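Local atomic coordinates of iodotyrosine deiodinase (Thermotoga neapolitana, PDB entry 6Q1B), a protein that removes halogen from halotyrosines such as iodotyrosine and diiodotyrosine, using an FMN cofactor and NADPH. Residues R11-R16 with G134-T139. Residues are numbered along the deposited sequence; the frame is centred on the assembly and turned at random.
Sequences RKTVRR and GSVPYT. With FMN (flavin mononucleotide), chain C; YOF (3-fluorotyrosine), chain D.
Thr13 and Val136 meet methyl to methyl beside the flavin in the FMN site of a nitroreductase fold. The loop 11-16 follows helix 4-10. The segment 134-139 starts on the short strand 134-135, outermost in this chain's antiparallel sheet, and runs on along the isoalloxazine. Thr13 CG2 and Val136 CG2 are only 3.4 Å apart, a tight fit. Thr13 CG2 is anti to the backbone N; this turns Thr13 OG1 to the backbone N side, where it lies 3.0 Å from FMN O1P. The same methyl also sits over the centre of one face of the Arg15 guanidinium, with Thr13 CG2 3.3 Å above its plane. Arg15 is extended from CG to NE and reaches the pyrimidine end of the flavin. Arg15 NE donates to FMN O2 at 2.7 Å, and Arg15 NH2 to FMN N1, which lies in the guanidinium plane. The positive charge here would probably stabilise negative charge on N1 and O2 of reduced flavin. A leucine in place of Arg15 would probably leave FMN N1 and O2 without these donors and this charge. Val14 CG2 packs on Gly134 CA at 3.5 Å, and the valine side chain also touches Pro167. The backbone joins the segments directly: Val14 N donates to Ser135 O at 2.8 Å. A water bridges Lys12 O and Ser135 N, accepting from the latter. At the phosphate, Thr13 N donates almost straight to FMN O1P, at 174°.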
ATOM      1  N   ARG A  11       5.531   7.023  13.130  1.00 13.51           N
ATOM      2  CA  ARG A  11       5.766   5.653  12.839  1.00 14.75           C
ATOM      3  C   ARG A  11       7.054   5.504  12.075  1.00 15.48           C
ATOM      4  O   ARG A  11       7.314   6.218  11.122  1.00 14.06           O
ATOM      5  CB  ARG A  11       4.615   5.074  12.061  1.00 14.78           C
ATOM      6  CG  ARG A  11       4.769   3.587  11.958  1.00 21.06           C
ATOM      7  CD  ARG A  11       5.060   3.138  10.583  1.00 20.59           C
ATOM      8  NE  ARG A  11       5.529   1.765  10.664  1.00 15.64           N
ATOM      9  CZ  ARG A  11       6.612   1.295  10.071  1.00 11.65           C
ATOM     10  NH1 ARG A  11       7.325   2.058   9.252  1.00 11.95           N
ATOM     11  NH2 ARG A  11       6.936   0.041  10.245  1.00 11.19           N
ATOM     12  N   LYS A  12       7.850   4.568  12.557  1.00 13.20           N
ATOM     13  CA  LYS A  12       9.125   4.262  11.996  1.00 13.06           C
ATOM     14  C   LYS A  12       9.385   2.792  12.111  1.00 15.69           C
ATOM     15  O   LYS A  12       8.685   2.055  12.794  1.00 15.57           O
ATOM     16  CB  LYS A  12      10.216   5.013  12.714  1.00 15.85           C
ATOM     17  CG  LYS A  12      10.354   4.655  14.169  1.00 15.68           C
ATOM     18  CD  LYS A  12      11.477   5.444  14.785  1.00 18.40           C
ATOM     19  CE  LYS A  12      11.743   5.075  16.235  1.00 20.94           C
ATOM     20  NZ  LYS A  12      10.678   5.538  17.156  1.00 25.05           N
ATOM     21  N   THR A  13      10.431   2.371  11.439  1.00 12.04           N
ATOM     22  CA  THR A  13      10.813   0.988  11.473  1.00 10.86           C
ATOM     23  C   THR A  13      11.144   0.584  12.859  1.00 12.20           C
ATOM     24  O   THR A  13      11.827   1.303  13.602  1.00 14.42           O
ATOM     25  CB  THR A  13      12.040   0.701  10.608  1.00 12.94           C
ATOM     26  OG1 THR A  13      11.982   1.457   9.405  1.00 15.75           O
ATOM     27  CG2 THR A  13      12.091  -0.743  10.264  1.00 13.79           C
ATOM     28  N   VAL A  14      10.697  -0.607  13.200  1.00 13.48           N
ATOM     29  CA  VAL A  14      11.147  -1.211  14.423  1.00 15.41           C
ATOM     30  C   VAL A  14      11.775  -2.529  14.058  1.00 13.90           C
ATOM     31  O   VAL A  14      11.115  -3.394  13.511  1.00 14.35           O
ATOM     32  CB  VAL A  14      10.016  -1.406  15.393  1.00 12.83           C
ATOM     33  CG1 VAL A  14      10.486  -2.160  16.619  1.00 12.42           C
ATOM     34  CG2 VAL A  14       9.478  -0.068  15.792  1.00 15.02           C
ATOM     35  N   ARG A  15      13.065  -2.658  14.337  1.00 15.12           N
ATOM     36  CA  ARG A  15      13.793  -3.879  14.118  1.00 11.66           C
ATOM     37  C   ARG A  15      14.279  -4.467  15.422  1.00 14.15           C
ATOM     38  O   ARG A  15      14.939  -5.523  15.430  1.00 16.76           O
ATOM     39  CB  ARG A  15      14.982  -3.644  13.213  1.00 13.05           C
ATOM     40  CG  ARG A  15      14.558  -3.200  11.844  1.00 16.94           C
ATOM     41  CD  ARG A  15      15.724  -3.072  10.925  1.00 17.09           C
ATOM     42  NE  ARG A  15      15.334  -2.623   9.597  1.00 15.14           N
ATOM     43  CZ  ARG A  15      15.264  -1.349   9.215  1.00 16.43           C
ATOM     44  NH1 ARG A  15      15.532  -0.366  10.056  1.00 17.71           N
ATOM     45  NH2 ARG A  15      14.898  -1.055   7.989  1.00 14.30           N
ATOM     46  N   ARG A  16      14.012  -3.755  16.512  1.00 14.67           N
ATOM     47  CA  ARG A  16      14.353  -4.191  17.839  1.00 18.72           C
ATOM     48  C   ARG A  16      13.087  -4.392  18.575  1.00 17.16           C
ATOM     49  O   ARG A  16      12.327  -3.469  18.744  1.00 16.78           O
ATOM     50  CB  ARG A  16      15.195  -3.150  18.566  1.00 19.06           C
ATOM     51  CG  ARG A  16      16.560  -2.980  18.014  1.00 21.10           C
ATOM     52  CD  ARG A  16      17.265  -1.815  18.729  1.00 20.69           C
ATOM     53  NE  ARG A  16      17.200  -1.996  20.179  1.00 21.12           N
ATOM     54  CZ  ARG A  16      18.070  -2.705  20.902  1.00 19.72           C
ATOM     55  NH1 ARG A  16      19.120  -3.293  20.333  1.00 21.00           N
ATOM     56  NH2 ARG A  16      17.883  -2.819  22.208  1.00 21.85           N
ATOM     57  N   GLY A 134       5.481  -2.215  16.976  1.00 16.83           N
ATOM     58  CA  GLY A 134       6.436  -1.871  15.956  1.00 18.91           C
ATOM     59  C   GLY A 134       6.449  -2.947  14.914  1.00 16.27           C
ATOM     60  O   GLY A 134       6.045  -4.081  15.140  1.00 15.16           O
ATOM     61  N   SER A 135       6.935  -2.582  13.750  1.00 12.16           N
ATOM     62  CA  SER A 135       7.144  -3.564  12.728  0.59 13.90           C
ATOM     63  C   SER A 135       8.111  -3.068  11.695  1.00 16.22           C
ATOM     64  O   SER A 135       8.643  -1.975  11.795  1.00 12.76           O
ATOM     65  CB  SER A 135       5.835  -3.953  12.053  0.59 18.85           C
ATOM     66  OG  SER A 135       6.041  -5.131  11.282  0.59 12.95           O
ATOM     67  N   VAL A 136       8.390  -3.933  10.752  1.00 14.21           N
ATOM     68  CA  VAL A 136       9.240  -3.604   9.642  1.00 15.81           C
ATOM     69  C   VAL A 136       8.715  -4.449   8.500  1.00 13.44           C
ATOM     70  O   VAL A 136       8.433  -5.617   8.688  1.00 15.84           O
ATOM     71  CB  VAL A 136      10.710  -3.876   9.931  1.00 17.95           C
ATOM     72  CG1 VAL A 136      10.914  -5.256  10.496  1.00 13.81           C
ATOM     73  CG2 VAL A 136      11.536  -3.656   8.670  1.00 14.35           C
ATOM     74  N   PRO A 137       8.536  -3.847   7.331  1.00 13.26           N
ATOM     75  CA  PRO A 137       8.127  -4.644   6.191  1.00 13.74           C
ATOM     76  C   PRO A 137       9.343  -5.387   5.721  1.00 16.13           C
ATOM     77  O   PRO A 137      10.174  -4.856   5.022  1.00 26.46           O
ATOM     78  CB  PRO A 137       7.651  -3.611   5.182  1.00 14.59           C
ATOM     79  CG  PRO A 137       7.392  -2.402   5.975  1.00 15.95           C
ATOM     80  CD  PRO A 137       8.410  -2.417   7.040  1.00 18.32           C
ATOM     81  N   TYR A 138       9.473  -6.611   6.155  1.00 14.24           N
ATOM     82  CA  TYR A 138      10.682  -7.316   5.853  1.00 15.24           C
ATOM     83  C   TYR A 138      10.455  -8.137   4.604  1.00 17.20           C
ATOM     84  O   TYR A 138       9.522  -8.910   4.519  1.00 15.12           O
ATOM     85  CB  TYR A 138      11.116  -8.192   7.006  1.00 13.36           C
ATOM     86  CG  TYR A 138      12.262  -9.027   6.567  1.00 13.48           C
ATOM     87  CD1 TYR A 138      13.461  -8.439   6.185  1.00 15.80           C
ATOM     88  CD2 TYR A 138      12.138 -10.396   6.448  1.00 13.37           C
ATOM     89  CE1 TYR A 138      14.495  -9.202   5.723  1.00 16.50           C
ATOM     90  CE2 TYR A 138      13.158 -11.160   5.980  1.00 13.29           C
ATOM     91  CZ  TYR A 138      14.346 -10.562   5.639  1.00 18.26           C
ATOM     92  OH  TYR A 138      15.363 -11.320   5.171  1.00 18.19           O
ATOM     93  N   THR A 139      11.356  -7.975   3.646  1.00 17.04           N
ATOM     94  CA  THR A 139      11.218  -8.598   2.355  1.00 24.05           C
ATOM     95  C   THR A 139      12.539  -9.267   2.033  1.00 20.83           C
ATOM     96  O   THR A 139      13.464  -8.616   1.554  1.00 22.40           O
ATOM     97  CB  THR A 139      10.864  -7.579   1.275  1.00 33.99           C
ATOM     98  OG1 THR A 139      11.820  -6.519   1.312  1.00 28.85           O
ATOM     99  CG2 THR A 139       9.481  -6.991   1.513  1.00 36.66           C
TER
HETATM  100  N1  FMN C 301      13.688  -3.018   6.136  1.00 11.74           N
HETATM  101  C2  FMN C 301      14.560  -4.024   6.335  1.00 14.29           C
HETATM  102  O2  FMN C 301      15.319  -3.978   7.295  1.00 16.39           O
HETATM  103  N3  FMN C 301      14.610  -5.076   5.467  1.00 13.11           N
HETATM  104  C4  FMN C 301      13.766  -5.168   4.395  1.00 12.51           C
HETATM  105  O4  FMN C 301      13.836  -6.119   3.624  1.00 14.47           O
HETATM  106  C4A FMN C 301      12.879  -4.144   4.189  1.00 12.79           C
HETATM  107  N5  FMN C 301      12.029  -4.193   3.133  1.00 17.14           N
HETATM  108  C5A FMN C 301      11.111  -3.199   2.969  1.00 14.23           C
HETATM  109  C6  FMN C 301      10.236  -3.313   1.908  1.00 12.54           C
HETATM  110  C7  FMN C 301       9.289  -2.332   1.709  1.00 11.39           C
HETATM  111  C7M FMN C 301       8.345  -2.457   0.559  1.00 13.52           C
HETATM  112  C8  FMN C 301       9.245  -1.257   2.582  1.00 11.41           C
HETATM  113  C8M FMN C 301       8.179  -0.222   2.376  1.00 14.48           C
HETATM  114  C9  FMN C 301      10.114  -1.139   3.667  1.00 10.70           C
HETATM  115  C9A FMN C 301      11.063  -2.134   3.854  1.00 13.53           C
HETATM  116  N10 FMN C 301      11.967  -2.066   4.901  1.00 14.20           N
HETATM  117  C10 FMN C 301      12.837  -3.091   5.082  1.00 12.37           C
HETATM  118  C1' FMN C 301      11.967  -0.947   5.876  1.00 11.18           C
HETATM  119  C2' FMN C 301      12.626   0.271   5.231  1.00 10.58           C
HETATM  120  O2' FMN C 301      14.031   0.130   5.296  1.00 12.89           O
HETATM  121  C3' FMN C 301      12.142   1.529   5.944  1.00 11.90           C
HETATM  122  O3' FMN C 301      10.759   1.691   5.712  1.00 12.32           O
HETATM  123  C4' FMN C 301      12.890   2.788   5.529  1.00 12.88           C
HETATM  124  O4' FMN C 301      14.216   2.628   5.984  1.00 13.83           O
HETATM  125  C5' FMN C 301      12.300   4.010   6.200  1.00 14.97           C
HETATM  126  O5' FMN C 301      12.288   3.769   7.585  1.00 13.27           O
HETATM  127  P   FMN C 301      11.732   4.889   8.565  1.00 16.85           P
HETATM  128  O1P FMN C 301      12.057   4.414   9.997  1.00 13.63           O
HETATM  129  O2P FMN C 301      10.221   5.025   8.370  1.00 13.69           O
HETATM  130  O3P FMN C 301      12.476   6.167   8.183  1.00 13.81           O
HETATM  131  N   YOF D 302      16.077  -7.223   2.697  1.00 14.72           N
HETATM  132  CA  YOF D 302      17.438  -6.861   2.940  1.00 18.91           C
HETATM  133  C   YOF D 302      17.577  -6.655   4.427  1.00 16.72           C
HETATM  134  O   YOF D 302      18.805  -6.319   4.848  1.00 18.52           O
HETATM  135  OXT YOF D 302      16.666  -6.727   5.239  1.00 15.18           O
HETATM  136  CB  YOF D 302      17.813  -5.551   2.267  1.00 15.88           C
HETATM  137  CG  YOF D 302      16.910  -4.398   2.520  1.00 13.09           C
HETATM  138  CD1 YOF D 302      16.071  -3.968   1.488  1.00 17.55           C
HETATM  139  CD2 YOF D 302      16.941  -3.687   3.728  1.00 12.62           C
HETATM  140  CE1 YOF D 302      15.270  -2.843   1.698  1.00 18.29           C
HETATM  141  CE2 YOF D 302      16.136  -2.571   3.947  1.00 12.35           C
HETATM  142  CZ  YOF D 302      15.283  -2.164   2.921  1.00 11.21           C
HETATM  143  OH  YOF D 302      14.503  -1.082   3.121  1.00 15.01           O
HETATM  144  F   YOF D 302      14.425  -2.406   0.742  1.00 29.14           F
HETATM  145  O   HOH W   1       6.944   0.226  13.314  1.00 14.55           O